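Local coordinates for protein maltose operon transcriptional repressor (Staphylococcus aureus subsp. aureus Mu50, PDB 3HCW) that probably represses transcription of the maltose operon, sensing an effector through a C-terminal domain of the periplasmic binding protein-like, LacI-type family, at residues I83-I88 / S102-Q107; P93-G98 / L259-N264. One frame throughout, in Å; residues are numbered along the deposited sequence.

In the fold
Both contacts belong to the lobe of the periplasmic binding protein-like fold that holds the N terminus. Following the chain, helix 82-89 leads into strand 94-97, and the loop beyond that strand returns to the helix as contact 1, closing a short excursion across residues 89 to 101. Contact 2 is of far longer range: the chain passes through the other lobe before helix 247-263 comes back to pack against 93-98. The two cross rather than nest, since 93-98 lies between the segments of contact 1 while 259-264 follows both. They meet at Phe94, whose ring packs on Lys84, Leu87 and Ile88, so that strand 94-97 is flanked by a helix on each of its two faces.

Contact 1 (I83-I88 / S102-Q107); sequences IKQMLI and SDIDHQ
Lys84 and Asp105 provide the charged part of the contact between helix 82-89 and the loop that follows strand 94-97. The ammonium NZ stands 3.6 Å from Asp105 OD1, a long salt bridge, and Asp105 OD2 lies little farther off. The lysine chain leaves the helix with CG anti to the backbone N (chi1 -173°), then bends at chi3, and it meets the aspartate side chain at about a right angle. The carboxylate is more firmly held by its own side of the fold: OD2 accepts a hydrogen bond from His110 NE2 and OD1 one from the backbone N of Thr101. Lys84 therefore adds a mainly electrostatic hold to a group that these bonds already orient, and its positive charge would probably favour the ionised carboxylate.

The apolar part is a meeting of methyl ends one helical turn further on, where Ile88 CD1 lies 3.8 Å from Ile104 CD1. Ile104 has CG1 between its backbone N and carbonyl carbon (chi1 54°), which turns CD1 toward the helix. The same methyl also lies 3.9 Å from Gln85 OE1, an ordinary van der Waals approach in which the bent glutamine chain crosses the isoleucine.

A single 3-10 turn, residues 104-106, presents both Ile104 and Asp105 to the helix. Helix 82-89 is the connection in a beta-alpha-beta crossover between the adjacent parallel strands 71-74 and 94-97, and the 102-107 loop, leading on to strand 110-113, packs against it. Ile88 also touches Phe108, Leu87 and Ile83 reach strand 71-74, and Ile83 and Met86 touch helix 53-65.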
# COMPACT_ATOMS: atom_id res chain seq x y z
N ILE A 83 -1.92 -27.36 -0.54
CA ILE A 83 -2.72 -26.85 0.57
C ILE A 83 -4.22 -26.82 0.21
O ILE A 83 -5.07 -26.97 1.08
CB ILE A 83 -2.14 -25.50 1.15
CG1 ILE A 83 -2.85 -25.06 2.44
CG2 ILE A 83 -2.14 -24.42 0.13
CD1 ILE A 83 -3.93 -24.01 2.24
N LYS A 84 -4.54 -26.66 -1.08
CA LYS A 84 -5.89 -26.92 -1.58
C LYS A 84 -6.21 -28.41 -1.46
O LYS A 84 -7.35 -28.77 -1.14
CB LYS A 84 -6.06 -26.44 -3.03
CG LYS A 84 -7.49 -26.53 -3.58
CD LYS A 84 -7.66 -25.80 -4.92
CE LYS A 84 -7.08 -26.60 -6.09
NZ LYS A 84 -7.05 -25.80 -7.35
N GLN A 85 -5.22 -29.26 -1.70
CA GLN A 85 -5.33 -30.71 -1.48
C GLN A 85 -5.53 -31.09 -0.01
O GLN A 85 -6.26 -32.02 0.30
CB GLN A 85 -4.12 -31.47 -2.04
CG GLN A 85 -4.39 -32.15 -3.38
CD GLN A 85 -5.57 -33.10 -3.35
OE1 GLN A 85 -6.51 -32.98 -4.14
NE2 GLN A 85 -5.54 -34.07 -2.43
N MET A 86 -4.87 -30.34 0.88
CA MET A 86 -4.99 -30.51 2.33
C MET A 86 -6.44 -30.32 2.78
O MET A 86 -7.01 -31.21 3.43
CB MET A 86 -4.05 -29.54 3.06
CG MET A 86 -4.01 -29.63 4.59
SD MET A 86 -2.77 -28.50 5.25
CE MET A 86 -1.30 -29.49 4.97
N LEU A 87 -7.05 -29.20 2.40
CA LEU A 87 -8.45 -28.90 2.73
C LEU A 87 -9.45 -29.87 2.11
O LEU A 87 -10.55 -30.05 2.63
CB LEU A 87 -8.82 -27.47 2.32
CG LEU A 87 -7.90 -26.29 2.65
CD1 LEU A 87 -8.43 -25.05 1.98
CD2 LEU A 87 -7.75 -26.07 4.15
N ILE A 88 -9.06 -30.47 0.98
CA ILE A 88 -9.86 -31.51 0.33
C ILE A 88 -9.75 -32.83 1.10
O ILE A 88 -10.77 -33.48 1.37
CB ILE A 88 -9.50 -31.65 -1.18
CG1 ILE A 88 -10.10 -30.47 -1.96
CG2 ILE A 88 -10.01 -32.98 -1.76
CD1 ILE A 88 -9.47 -30.23 -3.32
N SER A 102 -9.53 -27.75 -12.64
CA SER A 102 -9.61 -29.21 -12.55
C SER A 102 -11.03 -29.75 -12.51
O SER A 102 -11.99 -28.98 -12.45
CB SER A 102 -8.84 -29.69 -11.31
OG SER A 102 -8.45 -31.04 -11.46
N ASP A 103 -11.16 -31.08 -12.54
CA ASP A 103 -12.45 -31.76 -12.41
C ASP A 103 -13.09 -31.60 -11.04
O ASP A 103 -14.28 -31.31 -10.94
CB ASP A 103 -12.35 -33.24 -12.77
CG ASP A 103 -13.20 -33.62 -13.96
OD1 ASP A 103 -14.32 -33.07 -14.10
OD2 ASP A 103 -12.77 -34.49 -14.75
N ILE A 104 -12.30 -31.77 -9.98
CA ILE A 104 -12.81 -31.62 -8.61
C ILE A 104 -13.23 -30.19 -8.26
O ILE A 104 -14.05 -29.98 -7.37
CB ILE A 104 -11.84 -32.19 -7.53
CG1 ILE A 104 -10.44 -31.56 -7.68
CG2 ILE A 104 -11.81 -33.72 -7.59
CD1 ILE A 104 -9.40 -32.03 -6.65
N ASP A 105 -12.67 -29.21 -8.98
CA ASP A 105 -13.00 -27.79 -8.81
C ASP A 105 -14.47 -27.44 -9.08
O ASP A 105 -14.93 -26.38 -8.67
CB ASP A 105 -12.09 -26.92 -9.67
CG ASP A 105 -10.78 -26.61 -8.99
OD1 ASP A 105 -9.73 -26.66 -9.67
OD2 ASP A 105 -10.78 -26.32 -7.77
N HIS A 106 -15.18 -28.34 -9.76
CA HIS A 106 -16.63 -28.25 -9.93
C HIS A 106 -17.39 -28.26 -8.60
O HIS A 106 -18.47 -27.68 -8.49
CB HIS A 106 -17.14 -29.41 -10.82
CG HIS A 106 -16.78 -29.27 -12.27
ND1 HIS A 106 -17.16 -28.18 -13.03
CD2 HIS A 106 -16.10 -30.09 -13.10
CE1 HIS A 106 -16.72 -28.33 -14.26
NE2 HIS A 106 -16.07 -29.48 -14.33
N GLN A 107 -16.81 -28.92 -7.59
CA GLN A 107 -17.40 -29.02 -6.26
C GLN A 107 -17.23 -27.75 -5.43
O GLN A 107 -18.01 -27.50 -4.50
CB GLN A 107 -16.79 -30.21 -5.49
CG GLN A 107 -16.86 -31.56 -6.20
CD GLN A 107 -18.25 -31.89 -6.73
OE1 GLN A 107 -18.45 -32.03 -7.93
NE2 GLN A 107 -19.22 -32.00 -5.82

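Contact 2 (P93-G98 / L259-N264); sequences PFIVIG and LNILKN
Strand 94-97 and the C-terminal turns of helix 247-263 come closest at Pro93 and Ile261, whose CA atoms are 7.7 Å apart, and no hydrogen bond links the two segments. Ile261 carries the contact from the helix side, each of its two branches meeting a different residue. Its CD1 lies 3.7 Å from Ile95 CD1, the two isoleucine chains approaching end to end at an oblique angle, and it also comes to 4.4 Å from the carbonyl O of Phe94. The other branch, CG2, stands anti to the backbone N and faces the proline ring, with Pro93 CB 4.4 Å away. The meeting of the two methyls is ordinary van der Waals packing, whereas the approaches to the Phe94 carbonyl and to the proline are looser.

Strand 94-97 is an inner strand of the parallel sheet in its lobe, bonded through its backbone to strand 71-74 on one side and to strand 110-113 on the other. As in other periplasmic binding protein-like domains, helices cover both faces of this sheet. Ile95 and Ile97 meet helix 247-263, where Ile95 also touches Ala254, Ala257 and Ile258. Phe94 starts out on the opposite face, its CB directed away from that helix, and its ring stacks with the ring of Phe108. Beyond Ile261, Leu262 reaches the loop at Tyr43.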
# COMPACT_ATOMS: atom_id res chain seq x y z
N PRO A 93 -14.51 -27.00 4.55
CA PRO A 93 -15.23 -26.14 3.59
C PRO A 93 -14.36 -24.97 3.19
O PRO A 93 -13.66 -24.41 4.05
CB PRO A 93 -16.43 -25.64 4.41
CG PRO A 93 -16.58 -26.61 5.52
CD PRO A 93 -15.18 -27.01 5.86
N PHE A 94 -14.36 -24.61 1.91
CA PHE A 94 -13.56 -23.48 1.43
C PHE A 94 -14.07 -22.76 0.19
O PHE A 94 -14.91 -23.26 -0.55
CB PHE A 94 -12.06 -23.84 1.29
CG PHE A 94 -11.76 -24.86 0.23
CD1 PHE A 94 -11.78 -26.22 0.53
CD2 PHE A 94 -11.38 -24.47 -1.05
CE1 PHE A 94 -11.48 -27.18 -0.44
CE2 PHE A 94 -11.08 -25.42 -2.03
CZ PHE A 94 -11.13 -26.78 -1.72
N ILE A 95 -13.54 -21.56 -0.01
CA ILE A 95 -13.69 -20.78 -1.24
C ILE A 95 -12.30 -20.60 -1.83
O ILE A 95 -11.31 -20.63 -1.10
CB ILE A 95 -14.40 -19.41 -0.96
CG1 ILE A 95 -15.83 -19.42 -1.49
CG2 ILE A 95 -13.73 -18.25 -1.65
CD1 ILE A 95 -16.71 -20.41 -0.83
N VAL A 96 -12.22 -20.45 -3.15
CA VAL A 96 -10.97 -20.08 -3.79
C VAL A 96 -11.16 -18.77 -4.52
O VAL A 96 -12.11 -18.60 -5.28
CB VAL A 96 -10.47 -21.16 -4.77
CG1 VAL A 96 -9.14 -20.75 -5.41
CG2 VAL A 96 -10.33 -22.51 -4.07
N ILE A 97 -10.28 -17.81 -4.26
CA ILE A 97 -10.23 -16.65 -5.11
C ILE A 97 -9.24 -16.93 -6.24
O ILE A 97 -8.03 -17.00 -6.03
CB ILE A 97 -9.90 -15.37 -4.34
CG1 ILE A 97 -10.94 -15.17 -3.23
CG2 ILE A 97 -9.87 -14.17 -5.28
CD1 ILE A 97 -10.83 -13.85 -2.52
N GLY A 98 -9.80 -17.14 -7.44
CA GLY A 98 -9.04 -17.44 -8.65
C GLY A 98 -9.80 -18.36 -9.59
O GLY A 98 -11.01 -18.53 -9.46
N LEU A 259 -19.97 -17.74 3.90
CA LEU A 259 -21.05 -17.60 4.87
C LEU A 259 -22.27 -18.40 4.46
O LEU A 259 -22.92 -19.03 5.29
CB LEU A 259 -21.43 -16.13 5.01
CG LEU A 259 -20.92 -15.30 6.19
CD1 LEU A 259 -19.55 -15.74 6.71
CD2 LEU A 259 -20.94 -13.81 5.82
N ASN A 260 -22.56 -18.37 3.16
CA ASN A 260 -23.69 -19.09 2.59
C ASN A 260 -23.46 -20.60 2.62
O ASN A 260 -24.39 -21.36 2.89
CB ASN A 260 -24.00 -18.60 1.17
CG ASN A 260 -24.63 -17.19 1.13
OD1 ASN A 260 -24.90 -16.66 0.06
ND2 ASN A 260 -24.87 -16.60 2.30
N ILE A 261 -22.22 -21.01 2.36
CA ILE A 261 -21.84 -22.41 2.48
C ILE A 261 -22.01 -22.91 3.93
O ILE A 261 -22.57 -23.98 4.16
CB ILE A 261 -20.41 -22.66 1.92
CG1 ILE A 261 -20.42 -22.45 0.40
CG2 ILE A 261 -19.90 -24.07 2.26
CD1 ILE A 261 -19.25 -23.04 -0.35
N LEU A 262 -21.60 -22.09 4.90
CA LEU A 262 -21.73 -22.43 6.33
C LEU A 262 -23.17 -22.40 6.87
O LEU A 262 -23.44 -23.01 7.92
CB LEU A 262 -20.82 -21.55 7.19
CG LEU A 262 -19.31 -21.74 7.01
CD1 LEU A 262 -18.56 -20.56 7.63
CD2 LEU A 262 -18.81 -23.08 7.56
N LYS A 263 -24.07 -21.70 6.18
CA LYS A 263 -25.50 -21.69 6.51
C LYS A 263 -26.13 -23.06 6.28
O LYS A 263 -26.81 -23.59 7.17
CB LYS A 263 -26.24 -20.65 5.67
CG LYS A 263 -26.26 -19.24 6.23
CD LYS A 263 -26.85 -18.27 5.20
CE LYS A 263 -27.31 -16.96 5.82
NZ LYS A 263 -28.65 -17.08 6.47
N ASN A 264 -25.92 -23.62 5.09
CA ASN A 264 -26.49 -24.91 4.72
C ASN A 264 -25.69 -26.09 5.28
O ASN A 264 -24.88 -26.71 4.59
CB ASN A 264 -26.63 -25.02 3.19
CG ASN A 264 -27.60 -26.11 2.77
OD1 ASN A 264 -27.29 -27.31 2.85
ND2 ASN A 264 -28.77 -25.71 2.29